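Local coordinates for DNA translocase coupling protein (Clostridium perfringens, PDB 6O1Y), which probably binds DNA and ATP and works as a translocase ATPase of the FtsK/SpoIIIE family, the piece here including its P-loop ATPase domain, at residues A[92-97]-A[335-340]; A[129-134]-A[292-297]. All coordinates share one frame; numbering follows the deposited sequence.

Contact 1: residues A[92-97]-A[335-340]; sequences AKIPKY and TVQFQA. With ATP (adenosine-5'-triphosphate), chain C.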
ATOM      1  N   ALA A  92      16.423   3.338 -12.787  1.00 57.51           N
ATOM      2  CA  ALA A  92      15.151   3.257 -12.064  1.00 56.86           C
ATOM      3  C   ALA A  92      15.537   3.365 -10.561  1.00 65.11           C
ATOM      4  O   ALA A  92      15.426   2.402  -9.795  1.00 65.34           O
ATOM      5  CB  ALA A  92      14.441   1.951 -12.368  1.00 56.79           C
ATOM      6  N   LYS A  93      16.057   4.555 -10.176  1.00 63.56           N
ATOM      7  CA  LYS A  93      16.588   4.894  -8.854  1.00 63.90           C
ATOM      8  C   LYS A  93      15.522   5.246  -7.802  1.00 70.81           C
ATOM      9  O   LYS A  93      14.859   6.298  -7.891  1.00 72.02           O
ATOM     10  CB  LYS A  93      17.631   6.024  -8.954  1.00 65.67           C
ATOM     11  CG  LYS A  93      18.790   5.765  -9.908  1.00 77.83           C
ATOM     12  CD  LYS A  93      19.606   7.042 -10.146  1.00 86.07           C
ATOM     13  CE  LYS A  93      19.771   7.386 -11.612  1.00 97.12           C
ATOM     14  NZ  LYS A  93      20.874   6.616 -12.258  1.00107.99           N
ATOM     15  N   ILE A  94      15.405   4.365  -6.781  1.00 66.84           N
ATOM     16  CA  ILE A  94      14.515   4.488  -5.621  1.00 66.27           C
ATOM     17  C   ILE A  94      15.270   4.161  -4.348  1.00 68.26           C
ATOM     18  O   ILE A  94      15.878   3.087  -4.284  1.00 68.57           O
ATOM     19  CB  ILE A  94      13.194   3.667  -5.720  1.00 69.75           C
ATOM     20  CG1 ILE A  94      13.419   2.258  -6.289  1.00 70.11           C
ATOM     21  CG2 ILE A  94      12.117   4.433  -6.492  1.00 71.23           C
ATOM     22  CD1 ILE A  94      12.181   1.503  -6.462  1.00 81.05           C
ATOM     23  N   PRO A  95      15.232   5.051  -3.315  1.00 63.14           N
ATOM     24  CA  PRO A  95      15.934   4.761  -2.046  1.00 62.06           C
ATOM     25  C   PRO A  95      15.648   3.372  -1.476  1.00 64.08           C
ATOM     26  O   PRO A  95      14.531   2.902  -1.577  1.00 64.52           O
ATOM     27  CB  PRO A  95      15.410   5.852  -1.106  1.00 63.59           C
ATOM     28  CG  PRO A  95      15.066   6.962  -1.986  1.00 67.89           C
ATOM     29  CD  PRO A  95      14.559   6.361  -3.257  1.00 63.94           C
ATOM     30  N   LYS A  96      16.658   2.707  -0.923  1.00 59.27           N
ATOM     31  CA  LYS A  96      16.508   1.381  -0.314  1.00 58.60           C
ATOM     32  C   LYS A  96      16.029   1.531   1.146  1.00 59.18           C
ATOM     33  O   LYS A  96      15.603   0.563   1.783  1.00 58.60           O
ATOM     34  CB  LYS A  96      17.840   0.605  -0.386  1.00 62.21           C
ATOM     35  CG  LYS A  96      18.151   0.013  -1.766  1.00 85.36           C
ATOM     36  CD  LYS A  96      19.613  -0.486  -1.889  1.00 97.77           C
ATOM     37  CE  LYS A  96      20.597   0.600  -2.306  1.00105.54           C
ATOM     38  NZ  LYS A  96      21.983   0.076  -2.458  1.00109.46           N
ATOM     39  N   TYR A  97      16.108   2.761   1.661  1.00 53.87           N
ATOM     40  CA  TYR A  97      15.706   3.168   2.997  1.00 53.66           C
ATOM     41  C   TYR A  97      15.450   4.684   2.971  1.00 58.13           C
ATOM     42  O   TYR A  97      16.255   5.453   2.421  1.00 58.12           O
ATOM     43  CB  TYR A  97      16.777   2.771   4.031  1.00 55.24           C
ATOM     44  CG  TYR A  97      16.563   3.320   5.426  1.00 58.86           C
ATOM     45  CD1 TYR A  97      15.593   2.785   6.264  1.00 60.86           C
ATOM     46  CD2 TYR A  97      17.362   4.348   5.925  1.00 60.51           C
ATOM     47  CE1 TYR A  97      15.387   3.286   7.549  1.00 61.80           C
ATOM     48  CE2 TYR A  97      17.168   4.857   7.212  1.00 62.16           C
ATOM     49  CZ  TYR A  97      16.186   4.309   8.029  1.00 71.18           C
ATOM     50  OH  TYR A  97      15.973   4.764   9.317  1.00 72.52           O
ATOM     51  N   THR A 335      -0.432   0.849 -11.692  1.00 68.23           N
ATOM     52  CA  THR A 335       0.252   0.282 -10.517  1.00 65.99           C
ATOM     53  C   THR A 335       1.741   0.633 -10.609  1.00 68.54           C
ATOM     54  O   THR A 335       2.403   0.295 -11.594  1.00 69.76           O
ATOM     55  CB  THR A 335      -0.086  -1.215 -10.255  1.00 65.58           C
ATOM     56  OG1 THR A 335       1.029  -1.887  -9.684  1.00 57.86           O
ATOM     57  CG2 THR A 335      -0.619  -1.968 -11.490  1.00 66.38           C
ATOM     58  N   VAL A 336       2.246   1.344  -9.570  1.00 61.72           N
ATOM     59  CA  VAL A 336       3.590   1.908  -9.457  1.00 58.78           C
ATOM     60  C   VAL A 336       4.381   1.401  -8.213  1.00 58.37           C
ATOM     61  O   VAL A 336       3.770   0.993  -7.228  1.00 57.72           O
ATOM     62  CB  VAL A 336       3.414   3.436  -9.504  1.00 61.51           C
ATOM     63  CG1 VAL A 336       3.835   4.116  -8.217  1.00 61.41           C
ATOM     64  CG2 VAL A 336       4.101   4.040 -10.715  1.00 61.24           C
ATOM     65  N   GLN A 337       5.740   1.410  -8.295  1.00 51.14           N
ATOM     66  CA  GLN A 337       6.671   0.961  -7.245  1.00 49.83           C
ATOM     67  C   GLN A 337       7.169   2.129  -6.375  1.00 49.40           C
ATOM     68  O   GLN A 337       7.678   3.126  -6.906  1.00 48.05           O
ATOM     69  CB  GLN A 337       7.886   0.215  -7.866  1.00 51.30           C
ATOM     70  CG  GLN A 337       8.492  -0.869  -6.968  1.00 58.86           C
ATOM     71  CD  GLN A 337       9.933  -1.253  -7.264  1.00 65.60           C
ATOM     72  OE1 GLN A 337      10.749  -1.355  -6.358  1.00 59.42           O
ATOM     73  NE2 GLN A 337      10.289  -1.518  -8.510  1.00 48.33           N
ATOM     74  N   PHE A 338       7.052   1.990  -5.038  1.00 43.86           N
ATOM     75  CA  PHE A 338       7.507   3.053  -4.133  1.00 42.97           C
ATOM     76  C   PHE A 338       8.143   2.558  -2.858  1.00 46.45           C
ATOM     77  O   PHE A 338       7.773   1.503  -2.349  1.00 45.07           O
ATOM     78  CB  PHE A 338       6.358   4.033  -3.800  1.00 43.89           C
ATOM     79  CG  PHE A 338       5.494   3.689  -2.603  1.00 43.37           C
ATOM     80  CD1 PHE A 338       4.443   2.794  -2.722  1.00 44.42           C
ATOM     81  CD2 PHE A 338       5.711   4.293  -1.370  1.00 44.36           C
ATOM     82  CE1 PHE A 338       3.612   2.518  -1.629  1.00 45.05           C
ATOM     83  CE2 PHE A 338       4.900   3.989  -0.271  1.00 46.56           C
ATOM     84  CZ  PHE A 338       3.863   3.090  -0.403  1.00 44.06           C
ATOM     85  N   GLN A 339       9.035   3.375  -2.300  1.00 44.44           N
ATOM     86  CA  GLN A 339       9.686   3.095  -1.027  1.00 44.71           C
ATOM     87  C   GLN A 339       8.949   3.880   0.055  1.00 49.15           C
ATOM     88  O   GLN A 339       9.033   5.114   0.108  1.00 46.93           O
ATOM     89  CB  GLN A 339      11.206   3.436  -1.072  1.00 45.53           C
ATOM     90  CG  GLN A 339      11.974   3.321   0.273  1.00 42.77           C
ATOM     91  CD  GLN A 339      12.059   1.922   0.877  1.00 60.31           C
ATOM     92  OE1 GLN A 339      12.025   0.884   0.185  1.00 51.90           O
ATOM     93  NE2 GLN A 339      12.190   1.874   2.201  1.00 54.59           N
ATOM     94  N   ALA A 340       8.230   3.155   0.915  1.00 48.40           N
ATOM     95  CA  ALA A 340       7.496   3.742   2.034  1.00 49.51           C
ATOM     96  C   ALA A 340       8.452   4.370   3.064  1.00 55.98           C
ATOM     97  O   ALA A 340       9.476   3.770   3.409  1.00 56.06           O
ATOM     98  CB  ALA A 340       6.617   2.687   2.697  1.00 50.07           C
TER
HETATM   99  PG  ATP C 501       1.618  -4.814  12.006  1.00118.11           P
HETATM  100  O1G ATP C 501       2.252  -4.142  13.195  1.00118.21           O
HETATM  101  O2G ATP C 501       0.222  -4.223  11.674  1.00118.66           O
HETATM  102  O3G ATP C 501       1.448  -6.334  12.223  1.00120.26           O
HETATM  103  PB  ATP C 501       3.851  -5.247  10.098  1.00103.35           P
HETATM  104  O1B ATP C 501       3.632  -5.653   8.692  1.00101.76           O
HETATM  105  O2B ATP C 501       4.214  -6.475  10.939  1.00102.35           O
HETATM  106  O3B ATP C 501       2.507  -4.619  10.691  1.00111.68           O
HETATM  107  PA  ATP C 501       5.577  -3.100  11.168  1.00 99.07           P
HETATM  108  O1A ATP C 501       4.967  -3.292  12.507  1.00100.26           O
HETATM  109  O2A ATP C 501       5.068  -1.796  10.546  1.00 99.61           O
HETATM  110  O3A ATP C 501       5.091  -4.248  10.171  1.00101.58           O
HETATM  111  O5' ATP C 501       7.187  -2.981  11.324  1.00 94.28           O
HETATM  112  C5' ATP C 501       8.106  -3.890  10.686  1.00 89.47           C
HETATM  113  C4' ATP C 501       9.540  -3.448  10.862  1.00 83.66           C
HETATM  114  O4' ATP C 501      10.235  -3.551   9.597  1.00 79.70           O
HETATM  115  C3' ATP C 501       9.792  -2.018  11.341  1.00 81.33           C
HETATM  116  O3' ATP C 501       9.702  -1.889  12.755  1.00 80.97           O
HETATM  117  C2' ATP C 501      11.196  -1.758  10.790  1.00 78.41           C
HETATM  118  O2' ATP C 501      12.235  -2.351  11.566  1.00 77.45           O
HETATM  119  C1' ATP C 501      11.073  -2.421   9.418  1.00 76.90           C
HETATM  120  N9  ATP C 501      10.495  -1.545   8.397  1.00 74.14           N
HETATM  121  C8  ATP C 501       9.175  -1.233   8.197  1.00 69.59           C
HETATM  122  N7  ATP C 501       8.977  -0.289   7.306  1.00 68.57           N
HETATM  123  C5  ATP C 501      10.256   0.035   6.882  1.00 71.84           C
HETATM  124  C6  ATP C 501      10.740   1.010   5.984  1.00 72.68           C
HETATM  125  N6  ATP C 501       9.954   1.854   5.316  1.00 72.88           N
HETATM  126  N1  ATP C 501      12.080   1.108   5.820  1.00 72.88           N
HETATM  127  C2  ATP C 501      12.874   0.271   6.500  1.00 75.64           C
HETATM  128  N3  ATP C 501      12.533  -0.685   7.374  1.00 77.96           N
HETATM  129  C4  ATP C 501      11.200  -0.744   7.531  1.00 75.34           C
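At the adenine end of the ATP site, the linker between the small four-stranded N-terminal sheet and the large ATPase sheet passes along strand 334-340, setting Ile94 against Gln337 and Pro95 to Tyr97 against Gln339. No hydrogen bond joins the two segments, so the contact is van der Waals packing around two glutamines whose polar ends are engaged elsewhere. Ile94 points toward the strand and brings CD1 to 3.2 Å from Gln337 OE1, the two side chains crossing at about a right angle. Met88 of strand 82-89 touches both. The Gln337 amide is held beyond them, NE2 by Thr40 O and OE1, weakly, by Arg326 NH1. Gln339 leaves the strand with CG anti to the backbone N, then bends at chi2 (64°), which turns its amide along the linker backbone. Its CG lies 3.2 Å from Pro95 O, and NE2 stays 3.7 Å from Lys96 O, at van der Waals distance. OE1 instead accepts from Arg326 NE, NE2 bonds to Lys324 O, and Arg326 NH2 also reaches Pro95 O. One guanidinium thus ties the linker to the strand. Tyr97 points away from the strand but meets the nucleotide: ATP C2 lies near the plane of its ring, at the edge, 3.7 Å from CD1. From strand 334-340, Ala340 O takes a weak hydrogen bond from ATP N6 (2.7 Å, 130° at the hydrogen). Gly139 N, Lys142 NZ and Val144 N bind the same ATP. Adenine N6 thus has a main-chain carbonyl as a weak partner, while the positive charge of Arg326 would probably polarise the Gln339 and Pro95 carbonyls it holds, and its two bonds would limit how far either can turn or shift.

Contact 2: residues A[129-134]-A[292-297]; sequences SPHILS and NNVPVR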
ATOM      1  N   SER A 129      -9.427  10.232  -3.545  1.00 53.84           N
ATOM      2  CA  SER A 129      -9.330   8.799  -3.217  1.00 52.96           C
ATOM      3  C   SER A 129      -9.523   8.635  -1.690  1.00 55.39           C
ATOM      4  O   SER A 129      -8.566   8.770  -0.925  1.00 55.50           O
ATOM      5  CB  SER A 129      -7.981   8.262  -3.678  1.00 55.42           C
ATOM      6  OG  SER A 129      -7.041   9.320  -3.728  1.00 61.93           O
ATOM      7  N   PRO A 130     -10.767   8.406  -1.222  1.00 50.32           N
ATOM      8  CA  PRO A 130     -11.016   8.491   0.230  1.00 49.46           C
ATOM      9  C   PRO A 130     -10.589   7.333   1.134  1.00 48.50           C
ATOM     10  O   PRO A 130     -10.572   7.550   2.346  1.00 46.88           O
ATOM     11  CB  PRO A 130     -12.540   8.718   0.325  1.00 51.42           C
ATOM     12  CG  PRO A 130     -13.093   8.198  -0.947  1.00 55.53           C
ATOM     13  CD  PRO A 130     -12.033   8.337  -1.990  1.00 51.42           C
ATOM     14  N   HIS A 131     -10.295   6.131   0.608  1.00 43.68           N
ATOM     15  CA  HIS A 131      -9.950   4.983   1.470  1.00 42.97           C
ATOM     16  C   HIS A 131      -8.712   4.245   1.015  1.00 46.39           C
ATOM     17  O   HIS A 131      -8.490   4.114  -0.176  1.00 45.98           O
ATOM     18  CB  HIS A 131     -11.145   4.025   1.633  1.00 43.83           C
ATOM     19  CG  HIS A 131     -12.427   4.726   1.975  1.00 47.02           C
ATOM     20  ND1 HIS A 131     -12.587   5.392   3.175  1.00 48.68           N
ATOM     21  CD2 HIS A 131     -13.533   4.917   1.223  1.00 48.22           C
ATOM     22  CE1 HIS A 131     -13.786   5.939   3.124  1.00 47.75           C
ATOM     23  NE2 HIS A 131     -14.398   5.667   1.975  1.00 48.07           N
ATOM     24  N   ILE A 132      -7.892   3.789   1.965  1.00 43.44           N
ATOM     25  CA  ILE A 132      -6.614   3.145   1.685  1.00 43.87           C
ATOM     26  C   ILE A 132      -6.578   1.731   2.247  1.00 52.43           C
ATOM     27  O   ILE A 132      -6.844   1.513   3.432  1.00 52.48           O
ATOM     28  CB  ILE A 132      -5.407   4.022   2.213  1.00 46.15           C
ATOM     29  CG1 ILE A 132      -5.516   5.514   1.760  1.00 45.38           C
ATOM     30  CG2 ILE A 132      -4.032   3.419   1.857  1.00 45.51           C
ATOM     31  CD1 ILE A 132      -4.574   6.487   2.397  1.00 40.97           C
ATOM     32  N   LEU A 133      -6.226   0.776   1.381  1.00 51.82           N
ATOM     33  CA  LEU A 133      -6.045  -0.626   1.724  1.00 52.48           C
ATOM     34  C   LEU A 133      -4.540  -0.909   1.603  1.00 58.54           C
ATOM     35  O   LEU A 133      -3.975  -0.869   0.503  1.00 58.74           O
ATOM     36  CB  LEU A 133      -6.870  -1.545   0.782  1.00 52.47           C
ATOM     37  CG  LEU A 133      -7.212  -3.011   1.238  1.00 57.57           C
ATOM     38  CD1 LEU A 133      -6.054  -3.994   1.034  1.00 58.38           C
ATOM     39  CD2 LEU A 133      -7.750  -3.080   2.658  1.00 59.55           C
ATOM     40  N   SER A 134      -3.893  -1.136   2.748  1.00 55.13           N
ATOM     41  CA  SER A 134      -2.470  -1.456   2.868  1.00 54.83           C
ATOM     42  C   SER A 134      -2.390  -2.963   3.183  1.00 58.38           C
ATOM     43  O   SER A 134      -3.159  -3.447   4.014  1.00 58.61           O
ATOM     44  CB  SER A 134      -1.848  -0.607   3.976  1.00 58.08           C
ATOM     45  OG  SER A 134      -0.506  -0.949   4.272  1.00 67.34           O
ATOM     46  N   ASN A 292     -14.503  -2.535  -4.439  1.00 69.35           N
ATOM     47  CA  ASN A 292     -15.182  -1.546  -5.261  1.00 69.43           C
ATOM     48  C   ASN A 292     -15.162  -0.168  -4.642  1.00 72.71           C
ATOM     49  O   ASN A 292     -15.285   0.818  -5.370  1.00 72.95           O
ATOM     50  CB  ASN A 292     -16.664  -1.934  -5.426  1.00 76.71           C
ATOM     51  CG  ASN A 292     -17.026  -2.820  -6.596  1.00108.71           C
ATOM     52  OD1 ASN A 292     -16.283  -2.968  -7.574  1.00109.39           O
ATOM     53  ND2 ASN A 292     -18.214  -3.404  -6.526  1.00 97.78           N
ATOM     54  N   ASN A 293     -15.104  -0.096  -3.297  1.00 68.20           N
ATOM     55  CA  ASN A 293     -15.240   1.170  -2.576  1.00 67.28           C
ATOM     56  C   ASN A 293     -13.972   1.693  -1.867  1.00 66.62           C
ATOM     57  O   ASN A 293     -14.015   2.835  -1.405  1.00 64.77           O
ATOM     58  CB  ASN A 293     -16.421   1.096  -1.598  1.00 70.58           C
ATOM     59  CG  ASN A 293     -17.742   0.701  -2.241  1.00 87.24           C
ATOM     60  OD1 ASN A 293     -18.462  -0.170  -1.732  1.00 81.93           O
ATOM     61  ND2 ASN A 293     -18.082   1.323  -3.375  1.00 72.84           N
ATOM     62  N   VAL A 294     -12.854   0.911  -1.825  1.00 61.64           N
ATOM     63  CA  VAL A 294     -11.561   1.372  -1.300  1.00 61.23           C
ATOM     64  C   VAL A 294     -10.615   1.534  -2.513  1.00 63.35           C
ATOM     65  O   VAL A 294     -10.152   0.542  -3.086  1.00 64.03           O
ATOM     66  CB  VAL A 294     -10.932   0.629  -0.073  1.00 65.32           C
ATOM     67  CG1 VAL A 294     -11.951   0.413   1.048  1.00 65.16           C
ATOM     68  CG2 VAL A 294     -10.255  -0.673  -0.459  1.00 65.10           C
ATOM     69  N   PRO A 295     -10.418   2.782  -2.982  1.00 56.33           N
ATOM     70  CA  PRO A 295      -9.632   2.982  -4.214  1.00 55.27           C
ATOM     71  C   PRO A 295      -8.106   2.855  -4.112  1.00 56.69           C
ATOM     72  O   PRO A 295      -7.475   2.485  -5.110  1.00 56.48           O
ATOM     73  CB  PRO A 295     -10.039   4.386  -4.673  1.00 57.24           C
ATOM     74  CG  PRO A 295     -10.548   5.077  -3.453  1.00 61.34           C
ATOM     75  CD  PRO A 295     -10.972   4.049  -2.457  1.00 56.89           C
ATOM     76  N   VAL A 296      -7.506   3.199  -2.952  1.00 51.20           N
ATOM     77  CA  VAL A 296      -6.043   3.171  -2.754  1.00 49.69           C
ATOM     78  C   VAL A 296      -5.566   1.786  -2.312  1.00 54.16           C
ATOM     79  O   VAL A 296      -6.079   1.219  -1.344  1.00 52.98           O
ATOM     80  CB  VAL A 296      -5.509   4.311  -1.834  1.00 51.78           C
ATOM     81  CG1 VAL A 296      -3.996   4.363  -1.852  1.00 51.16           C
ATOM     82  CG2 VAL A 296      -6.068   5.663  -2.250  1.00 51.15           C
ATOM     83  N   ARG A 297      -4.579   1.242  -3.045  1.00 52.15           N
ATOM     84  CA  ARG A 297      -4.020  -0.077  -2.771  1.00 52.06           C
ATOM     85  C   ARG A 297      -2.517  -0.003  -2.553  1.00 56.24           C
ATOM     86  O   ARG A 297      -1.784   0.439  -3.434  1.00 56.26           O
ATOM     87  CB  ARG A 297      -4.340  -1.063  -3.909  1.00 52.33           C
ATOM     88  CG  ARG A 297      -5.784  -1.088  -4.360  1.00 58.44           C
ATOM     89  CD  ARG A 297      -6.672  -1.962  -3.494  1.00 72.90           C
ATOM     90  NE  ARG A 297      -8.075  -1.822  -3.892  1.00 86.73           N
ATOM     91  CZ  ARG A 297      -8.629  -2.439  -4.934  1.00102.35           C
ATOM     92  NH1 ARG A 297      -7.911  -3.270  -5.686  1.00 89.25           N
ATOM     93  NH2 ARG A 297      -9.905  -2.239  -5.229  1.00 86.47           N
TER
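Ile132 turns CG1 beside its backbone N (chi1 -49°) and Val296 turns CG1 anti to its own (chi1 -171°), so the two branched side chains lie side by side and point the same way on one face of the sheet. Ile132 CG1 meets Val296 CB, and Ile132 CG2 meets Val296 CG1, both at 3.8 Å. The other Val296 methyl, CG2, packs 3.5 Å from Ser129 CB, whose hydroxyl is bonded to Asp125 O. On the opposite face Leu133 CB touches Val294 CG2 at 3.7 Å, while the long chain of Arg297 folds back so that NE donates to Val294 O, which lies near the guanidinium plane. The backbones form a parallel ladder inside the P-loop NTPase core, strand 132-135, which runs into the Walker A region, pairing with strand 296-299. Val296 N donates to His131 O (3.1 Å), and Val296 O accepts from Leu133 N (2.8 Å, 167° at the hydrogen). Arg297 CA adds a CA-H...O contact to Leu133 O. Upstream in each segment, the Pro130 and Pro295 rings cross at about a right angle, CD against CG, and Pro295 CD rests near His131 O. The imidazole of His131 carries Pro130 CB over the centre of one face; at its edge, near the ring plane, CD2 lies 3.4 Å from Asn293 O. Leu274 N holds ND1, and Ala264 O more weakly NE2, tying this ring to strand 272-278 and to the end of helix 247-266.

Overall arrangement
Both contacts reach the large mixed sheet of the ATPase domain, contact 1 through strand 334-340 alone, with centres 20 Å apart and nearest atoms about 6 Å apart, without touching. Strand 334-340 of contact 1 leads through strand 326-331 to the adjacent pair 296-299 and 132-135 of contact 2. Along the chain, contact 2 is nested inside the loop closed by contact 1: 92-97 precedes 129-134, and 292-297 precedes 335-340. Contact 1 joins the linker from the N-terminal sheet to the adenine side of the site, whereas contact 2 is buried on the strand leading to the P-loop. The sheet thus supplies a carbonyl near the adenine at Ala340 and, at strand 132-135, the run into the P-loop.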